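Local coordinates for Rod shape determining protein RodA (Thermus thermophilus, PDB 6BAR) that probably polymerises lipid-linked disaccharide-peptide units into peptidoglycan strands at the cell membrane, a step needed for cell wall elongation, at residues Leu18-Ile22 with Leu276-Leu280; Leu80-Leu84 with Leu146-Gln150; Leu157-Gly162 with Gly305-Gln310. Numbering follows the deposited sequence.

All three contacts lie within one SEDS-family membrane domain. Contact 1 brings helix 13-30, near the start of the chain, against helix 266-288. Contact 2 joins helix 69-86 to residues 146-150 and lies between these segments in sequence. Contact 3 pairs helix 153-170 with helix 294-319 near the middle of the molecule. It opens after contact 2 closes, and its segments alternate with those of contact 1. The centres of contacts 1 and 2 are about 32 Å apart, on opposite sides of the chain's centre. The centre of contact 3 lies about 17 Å from the first and about 19 Å from the second. Leu280 touches Leu307, and Leu147 touches Val159, so packing is continuous across the helix bundle.

Contact 1. Residues Leu18-Ile22 with Leu276-Leu280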
loop_
_atom_site.group_PDB
_atom_site.type_symbol
_atom_site.label_atom_id
_atom_site.label_comp_id
_atom_site.label_asym_id
_atom_site.label_seq_id
_atom_site.Cartn_x
_atom_site.Cartn_y
_atom_site.Cartn_z
ATOM N N LEU A 18 7.555 -12.013 -8.241
ATOM C CA LEU A 18 8.177 -10.831 -7.645
ATOM C C LEU A 18 7.728 -10.641 -6.194
ATOM O O LEU A 18 8.555 -10.419 -5.292
ATOM C CB LEU A 18 7.855 -9.592 -8.483
ATOM C CG LEU A 18 8.387 -9.541 -9.921
ATOM C CD1 LEU A 18 8.106 -8.186 -10.572
ATOM C CD2 LEU A 18 9.871 -9.862 -9.983
ATOM N N VAL A 19 6.415 -10.712 -5.955
ATOM C CA VAL A 19 5.907 -10.590 -4.589
ATOM C C VAL A 19 6.502 -11.681 -3.708
ATOM O O VAL A 19 6.967 -11.412 -2.592
ATOM C CB VAL A 19 4.369 -10.624 -4.577
ATOM C CG1 VAL A 19 3.844 -10.720 -3.147
ATOM C CG2 VAL A 19 3.815 -9.389 -5.257
ATOM N N ALA A 20 6.526 -12.923 -4.205
ATOM C CA ALA A 20 7.063 -14.029 -3.412
ATOM C C ALA A 20 8.548 -13.845 -3.109
ATOM O O ALA A 20 9.017 -14.219 -2.027
ATOM C CB ALA A 20 6.825 -15.358 -4.131
ATOM N N ALA A 21 9.300 -13.247 -4.036
ATOM C CA ALA A 21 10.736 -13.065 -3.836
ATOM C C ALA A 21 11.019 -11.994 -2.787
ATOM O O ALA A 21 11.868 -12.178 -1.899
ATOM C CB ALA A 21 11.396 -12.706 -5.167
ATOM N N ILE A 22 10.306 -10.868 -2.870
ATOM C CA ILE A 22 10.462 -9.839 -1.844
ATOM C C ILE A 22 10.040 -10.377 -0.476
ATOM O O ILE A 22 10.713 -10.133 0.533
ATOM C CB ILE A 22 9.687 -8.567 -2.243
ATOM C CG1 ILE A 22 10.176 -8.086 -3.613
ATOM C CG2 ILE A 22 9.869 -7.466 -1.205
ATOM C CD1 ILE A 22 9.634 -6.740 -4.046
ATOM N N LEU A 276 14.458 -5.409 -6.971
ATOM C CA LEU A 276 13.218 -6.168 -6.842
ATOM C C LEU A 276 12.015 -5.235 -6.766
ATOM O O LEU A 276 10.977 -5.487 -7.392
ATOM C CB LEU A 276 13.279 -7.075 -5.613
ATOM C CG LEU A 276 13.963 -8.430 -5.780
ATOM C CD1 LEU A 276 13.749 -9.279 -4.537
ATOM C CD2 LEU A 276 13.451 -9.152 -7.019
ATOM N N TYR A 277 12.147 -4.132 -6.029
ATOM C CA TYR A 277 11.051 -3.169 -5.960
ATOM C C TYR A 277 10.857 -2.437 -7.282
ATOM O O TYR A 277 9.721 -2.117 -7.653
ATOM C CB TYR A 277 11.286 -2.184 -4.820
ATOM C CG TYR A 277 10.853 -2.766 -3.508
ATOM C CD1 TYR A 277 9.507 -2.850 -3.181
ATOM C CD2 TYR A 277 11.781 -3.274 -2.614
ATOM C CE1 TYR A 277 9.103 -3.400 -1.990
ATOM C CE2 TYR A 277 11.385 -3.826 -1.422
ATOM C CZ TYR A 277 10.047 -3.886 -1.114
ATOM O OH TYR A 277 9.652 -4.436 0.080
ATOM N N GLY A 278 11.949 -2.165 -8.005
ATOM C CA GLY A 278 11.825 -1.531 -9.308
ATOM C C GLY A 278 11.123 -2.420 -10.315
ATOM O O GLY A 278 10.264 -1.962 -11.071
ATOM N N LEU A 279 11.462 -3.710 -10.319
ATOM C CA LEU A 279 10.773 -4.662 -11.184
ATOM C C LEU A 279 9.311 -4.815 -10.791
ATOM O O LEU A 279 8.447 -4.980 -11.661
ATOM C CB LEU A 279 11.467 -6.018 -11.146
ATOM C CG LEU A 279 12.898 -6.025 -11.664
ATOM C CD1 LEU A 279 13.391 -7.450 -11.855
ATOM C CD2 LEU A 279 12.983 -5.241 -12.957
ATOM N N LEU A 280 9.010 -4.773 -9.490
ATOM C CA LEU A 280 7.616 -4.873 -9.068
ATOM C C LEU A 280 6.807 -3.662 -9.532
ATOM O O LEU A 280 5.697 -3.811 -10.063
ATOM C CB LEU A 280 7.534 -5.038 -7.553
ATOM C CG LEU A 280 6.124 -5.205 -6.997
ATOM C CD1 LEU A 280 5.952 -6.538 -6.268
ATOM C CD2 LEU A 280 5.799 -4.039 -6.081
#
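Ile22, Leu18 and Leu276 bury the most surface here. The two helices run nearly antiparallel, at 158°, with their axes 10.0 Å apart. Ile22 points toward the other helix. Its CG1 lies 3.8 Å from Leu276 CB. Its CD1 sits over the face of the Tyr277 ring, 3.9 Å from the centroid, a CH-pi contact. The Tyr277 hydroxyl is not left bare, since OH is hydrogen-bonded to Pro330 O. One turn earlier, Leu18 reaches the backbone of the partner. Its CD1 is 3.4 Å from Leu279 O and 3.7 Å from Leu280 CA. Leu276 covers the other end of the patch, with CD1 4.2 Å from Ala21 CB. Leu280 CD1 fills in between the helices, 3.7 Å from Val19 CG2 and 4.3 Å from Ile22 CD1. Leu280 also rests on Leu307 of helix 294-319, and Val19 on Leu343 and Leu346 of helix 336-354. This is apolar packing of antiparallel helices, as expected in an alpha-helical membrane bundle such as the SEDS fold.

Contact 2. Residues Leu80-Leu84 with Leu146-Gln150; sequences LALVL and LLLLQ
Residues 80-84 are helical, as are Leu146 to Leu148. CA atoms pair Leu80 with Leu146 at 6.1 Å and Leu84 with Gln150 at 6.3 Å, so both segments advance in the same direction. Leu146 (chi1 -91°, chi2 58°) is the main bump on its side. Its CD2 fills a hollow, 3.7 Å from Leu80 CB and 3.6 Å from Ala81 CB. Leu84 (mt) is the answering bump. Its CD2 settles 3.6 Å from both Leu149 O and Gln150 CG, while its CD1 meets Leu149 CD2 at 3.7 Å. Leu80 CD2 touches Leu147 CD2 at 3.9 Å. The gap between the backbones holds a water. It donates to Leu80 O (2.6 Å) and Leu146 O (2.5 Å) and accepts from Gln150 NE2 (2.7 Å). Gln150 (chi1 -75°, chi2 151°, chi3 37°) also makes a weak hydrogen bond from NE2 to Leu146 O (3.0 Å). Leucine-rich packing thus joins helix 69-86, predicted transmembrane, to residues 146-150. Direct contacts are van der Waals, mostly apolar; the polar link runs through the water.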
loop_
_atom_site.group_PDB
_atom_site.type_symbol
_atom_site.label_atom_id
_atom_site.label_comp_id
_atom_site.label_asym_id
_atom_site.label_seq_id
_atom_site.Cartn_x
_atom_site.Cartn_y
_atom_site.Cartn_z
ATOM N N LEU A 80 -12.404 4.964 9.911
ATOM C CA LEU A 80 -11.457 6.008 10.282
ATOM C C LEU A 80 -12.039 6.906 11.361
ATOM O O LEU A 80 -11.340 7.301 12.301
ATOM C CB LEU A 80 -11.074 6.838 9.056
ATOM C CG LEU A 80 -10.052 6.216 8.117
ATOM C CD1 LEU A 80 -9.726 7.164 6.980
ATOM C CD2 LEU A 80 -8.802 5.851 8.890
ATOM N N ALA A 81 -13.322 7.240 11.243
ATOM C CA ALA A 81 -13.953 8.070 12.262
ATOM C C ALA A 81 -14.061 7.330 13.590
ATOM O O ALA A 81 -13.838 7.921 14.653
ATOM C CB ALA A 81 -15.323 8.532 11.779
ATOM N N LEU A 82 -14.378 6.029 13.545
ATOM C CA LEU A 82 -14.562 5.235 14.754
ATOM C C LEU A 82 -13.254 4.937 15.472
ATOM O O LEU A 82 -13.251 4.792 16.701
ATOM C CB LEU A 82 -15.259 3.916 14.419
ATOM C CG LEU A 82 -15.601 3.072 15.644
ATOM C CD1 LEU A 82 -16.641 3.806 16.467
ATOM C CD2 LEU A 82 -16.082 1.678 15.262
ATOM N N VAL A 83 -12.145 4.808 14.737
ATOM C CA VAL A 83 -10.874 4.531 15.400
ATOM C C VAL A 83 -10.456 5.707 16.282
ATOM O O VAL A 83 -9.782 5.509 17.301
ATOM C CB VAL A 83 -9.796 4.157 14.355
ATOM C CG1 VAL A 83 -9.303 5.377 13.603
ATOM C CG2 VAL A 83 -8.642 3.409 15.011
ATOM N N LEU A 84 -10.882 6.926 15.941
ATOM C CA LEU A 84 -10.569 8.083 16.772
ATOM C C LEU A 84 -11.227 7.999 18.144
ATOM O O LEU A 84 -10.708 8.564 19.115
ATOM C CB LEU A 84 -11.003 9.363 16.066
ATOM C CG LEU A 84 -10.307 9.635 14.736
ATOM C CD1 LEU A 84 -10.895 10.862 14.055
ATOM C CD2 LEU A 84 -8.817 9.807 14.961
ATOM N N LEU A 146 -9.433 12.693 8.430
ATOM C CA LEU A 146 -9.529 11.702 9.496
ATOM C C LEU A 146 -8.214 10.966 9.717
ATOM O O LEU A 146 -8.030 10.350 10.772
ATOM C CB LEU A 146 -10.646 10.703 9.202
ATOM C CG LEU A 146 -12.021 11.071 9.756
ATOM C CD1 LEU A 146 -12.480 12.414 9.216
ATOM C CD2 LEU A 146 -13.020 9.993 9.402
ATOM N N LEU A 147 -7.302 11.004 8.750
ATOM C CA LEU A 147 -5.972 10.461 8.987
ATOM C C LEU A 147 -5.103 11.431 9.778
ATOM O O LEU A 147 -4.202 10.987 10.495
ATOM C CB LEU A 147 -5.293 10.088 7.661
ATOM C CG LEU A 147 -5.663 8.767 6.970
ATOM C CD1 LEU A 147 -4.928 8.611 5.640
ATOM C CD2 LEU A 147 -5.405 7.565 7.879
ATOM N N LEU A 148 -5.361 12.740 9.686
ATOM C CA LEU A 148 -4.589 13.716 10.452
ATOM C C LEU A 148 -5.110 13.924 11.871
ATOM O O LEU A 148 -4.379 14.465 12.704
ATOM C CB LEU A 148 -4.551 15.064 9.724
ATOM C CG LEU A 148 -3.780 15.067 8.401
ATOM C CD1 LEU A 148 -3.643 16.478 7.851
ATOM C CD2 LEU A 148 -2.418 14.417 8.573
ATOM N N LEU A 149 -6.340 13.505 12.168
ATOM C CA LEU A 149 -6.911 13.623 13.506
ATOM C C LEU A 149 -6.392 12.569 14.476
ATOM O O LEU A 149 -6.743 12.618 15.660
ATOM C CB LEU A 149 -8.439 13.525 13.435
ATOM C CG LEU A 149 -9.278 14.804 13.461
ATOM C CD1 LEU A 149 -8.863 15.774 12.363
ATOM C CD2 LEU A 149 -10.751 14.455 13.340
ATOM N N GLN A 150 -5.585 11.618 14.016
ATOM C CA GLN A 150 -5.133 10.536 14.883
ATOM C C GLN A 150 -4.030 11.002 15.834
ATOM O O GLN A 150 -4.147 10.782 17.047
ATOM C CB GLN A 150 -4.686 9.332 14.043
ATOM C CG GLN A 150 -5.843 8.543 13.446
ATOM C CD GLN A 150 -5.490 7.857 12.140
ATOM O OE1 GLN A 150 -4.374 7.373 11.960
ATOM N NE2 GLN A 150 -6.445 7.815 11.218
HETATM O O HOH W 1 -9.120 8.209 11.306
#

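Contact 3. Residues Leu157-Gly162 with Gly305-Gln310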
loop_
_atom_site.group_PDB
_atom_site.type_symbol
_atom_site.label_atom_id
_atom_site.label_comp_id
_atom_site.label_asym_id
_atom_site.label_seq_id
_atom_site.Cartn_x
_atom_site.Cartn_y
_atom_site.Cartn_z
ATOM N N LEU A 157 0.142 10.844 3.668
ATOM C CA LEU A 157 1.002 11.052 2.506
ATOM C C LEU A 157 0.779 9.977 1.453
ATOM O O LEU A 157 0.686 10.282 0.259
ATOM C CB LEU A 157 2.470 11.077 2.925
ATOM C CG LEU A 157 2.934 12.337 3.642
ATOM C CD1 LEU A 157 4.414 12.233 3.945
ATOM C CD2 LEU A 157 2.638 13.563 2.804
ATOM N N VAL A 158 0.711 8.710 1.875
ATOM C CA VAL A 158 0.474 7.621 0.927
ATOM C C VAL A 158 -0.836 7.837 0.188
ATOM O O VAL A 158 -0.898 7.757 -1.045
ATOM C CB VAL A 158 0.484 6.263 1.646
ATOM C CG1 VAL A 158 0.194 5.153 0.659
ATOM C CG2 VAL A 158 1.816 6.034 2.312
ATOM N N VAL A 159 -1.904 8.119 0.936
ATOM C CA VAL A 159 -3.219 8.317 0.335
ATOM C C VAL A 159 -3.189 9.474 -0.655
ATOM O O VAL A 159 -3.621 9.337 -1.809
ATOM C CB VAL A 159 -4.273 8.543 1.432
ATOM C CG1 VAL A 159 -5.555 9.089 0.830
ATOM C CG2 VAL A 159 -4.536 7.245 2.184
ATOM N N LEU A 160 -2.685 10.630 -0.217
ATOM C CA LEU A 160 -2.675 11.809 -1.074
ATOM C C LEU A 160 -1.854 11.567 -2.332
ATOM O O LEU A 160 -2.265 11.955 -3.433
ATOM C CB LEU A 160 -2.136 13.014 -0.303
ATOM C CG LEU A 160 -2.307 14.390 -0.950
ATOM C CD1 LEU A 160 -3.739 14.595 -1.440
ATOM C CD2 LEU A 160 -1.922 15.485 0.030
ATOM N N PHE A 161 -0.698 10.916 -2.198
ATOM C CA PHE A 161 0.132 10.674 -3.363
ATOM C C PHE A 161 -0.522 9.683 -4.314
ATOM O O PHE A 161 -0.408 9.828 -5.538
ATOM C CB PHE A 161 1.503 10.173 -2.938
ATOM C CG PHE A 161 2.373 9.828 -4.086
ATOM C CD1 PHE A 161 3.081 10.814 -4.743
ATOM C CD2 PHE A 161 2.456 8.521 -4.539
ATOM C CE1 PHE A 161 3.877 10.502 -5.816
ATOM C CE2 PHE A 161 3.247 8.201 -5.611
ATOM C CZ PHE A 161 3.961 9.191 -6.255
ATOM N N GLY A 162 -1.197 8.668 -3.781
ATOM C CA GLY A 162 -1.996 7.810 -4.635
ATOM C C GLY A 162 -3.015 8.596 -5.437
ATOM O O GLY A 162 -3.108 8.439 -6.660
ATOM N N GLY A 305 1.502 3.460 -7.374
ATOM C CA GLY A 305 1.999 4.706 -6.815
ATOM C C GLY A 305 2.136 4.646 -5.307
ATOM O O GLY A 305 3.182 4.984 -4.754
ATOM N N MET A 306 1.077 4.215 -4.622
ATOM C CA MET A 306 1.142 4.124 -3.167
ATOM C C MET A 306 2.281 3.214 -2.715
ATOM O O MET A 306 3.018 3.534 -1.767
ATOM C CB MET A 306 -0.199 3.632 -2.626
ATOM C CG MET A 306 -1.315 4.650 -2.769
ATOM S SD MET A 306 -2.855 4.122 -1.995
ATOM C CE MET A 306 -3.736 5.678 -1.946
ATOM N N LEU A 307 2.450 2.077 -3.392
ATOM C CA LEU A 307 3.499 1.139 -3.000
ATOM C C LEU A 307 4.887 1.754 -3.178
ATOM O O LEU A 307 5.698 1.800 -2.234
ATOM C CB LEU A 307 3.353 -0.144 -3.816
ATOM C CG LEU A 307 3.810 -1.450 -3.178
ATOM C CD1 LEU A 307 3.069 -2.601 -3.820
ATOM C CD2 LEU A 307 5.305 -1.620 -3.356
ATOM N N GLY A 308 5.181 2.225 -4.397
ATOM C CA GLY A 308 6.447 2.893 -4.633
ATOM C C GLY A 308 6.690 4.059 -3.695
ATOM O O GLY A 308 7.832 4.321 -3.307
ATOM N N PHE A 309 5.626 4.760 -3.297
ATOM C CA PHE A 309 5.801 5.917 -2.427
ATOM C C PHE A 309 6.213 5.494 -1.027
ATOM O O PHE A 309 7.072 6.136 -0.416
ATOM C CB PHE A 309 4.524 6.753 -2.376
ATOM C CG PHE A 309 4.664 8.024 -1.582
ATOM C CD1 PHE A 309 5.250 9.145 -2.143
ATOM C CD2 PHE A 309 4.203 8.098 -0.279
ATOM C CE1 PHE A 309 5.376 10.320 -1.415
ATOM C CE2 PHE A 309 4.327 9.270 0.454
ATOM C CZ PHE A 309 4.913 10.380 -0.116
ATOM N N GLN A 310 5.617 4.422 -0.494
ATOM C CA GLN A 310 6.098 3.923 0.794
ATOM C C GLN A 310 7.564 3.513 0.707
ATOM O O GLN A 310 8.357 3.795 1.621
ATOM C CB GLN A 310 5.249 2.752 1.275
ATOM C CG GLN A 310 3.824 3.144 1.545
ATOM C CD GLN A 310 3.130 2.186 2.480
ATOM O OE1 GLN A 310 1.905 2.060 2.460
ATOM N NE2 GLN A 310 3.909 1.503 3.314
#
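Leu157 opens the contact, with CB 3.6 Å from Phe309 CE2, at the edge of that ring. Val158 packs on three residues. Its CG1 lies 3.6 Å from Met306 CB, and its CG2 3.6 Å from Gln310 CG and 4.1 Å from Phe309 CD2. Val159 points away, yet its CA is 3.5 Å from Met306 CE, because the extended Met306 side chain reaches across the first helix. Phe161 points toward the partner. Its ring forms an offset stack with Phe309, centroids 4.6 Å apart and planes at 20°. Its CB lies over the Phe309 face, 4.0 Å from the centroid, and its CE2 is 3.3 Å from Gly305 O. Gly162 CA and Met306 CA are 5.1 Å apart, the nearest CA pair. A CB on Gly162 would clash with Met306 CE. The bare backbone lets two helices, both predicted transmembrane, cross closely, with axes 8.6 Å apart at 135°. Helix 106-121 packs on Val158 and Val159 through Lys111 and on Met306 through Leu115. Helix 175-184 packs on Leu157 and Phe161 through Leu181, in the buried middle of the bundle.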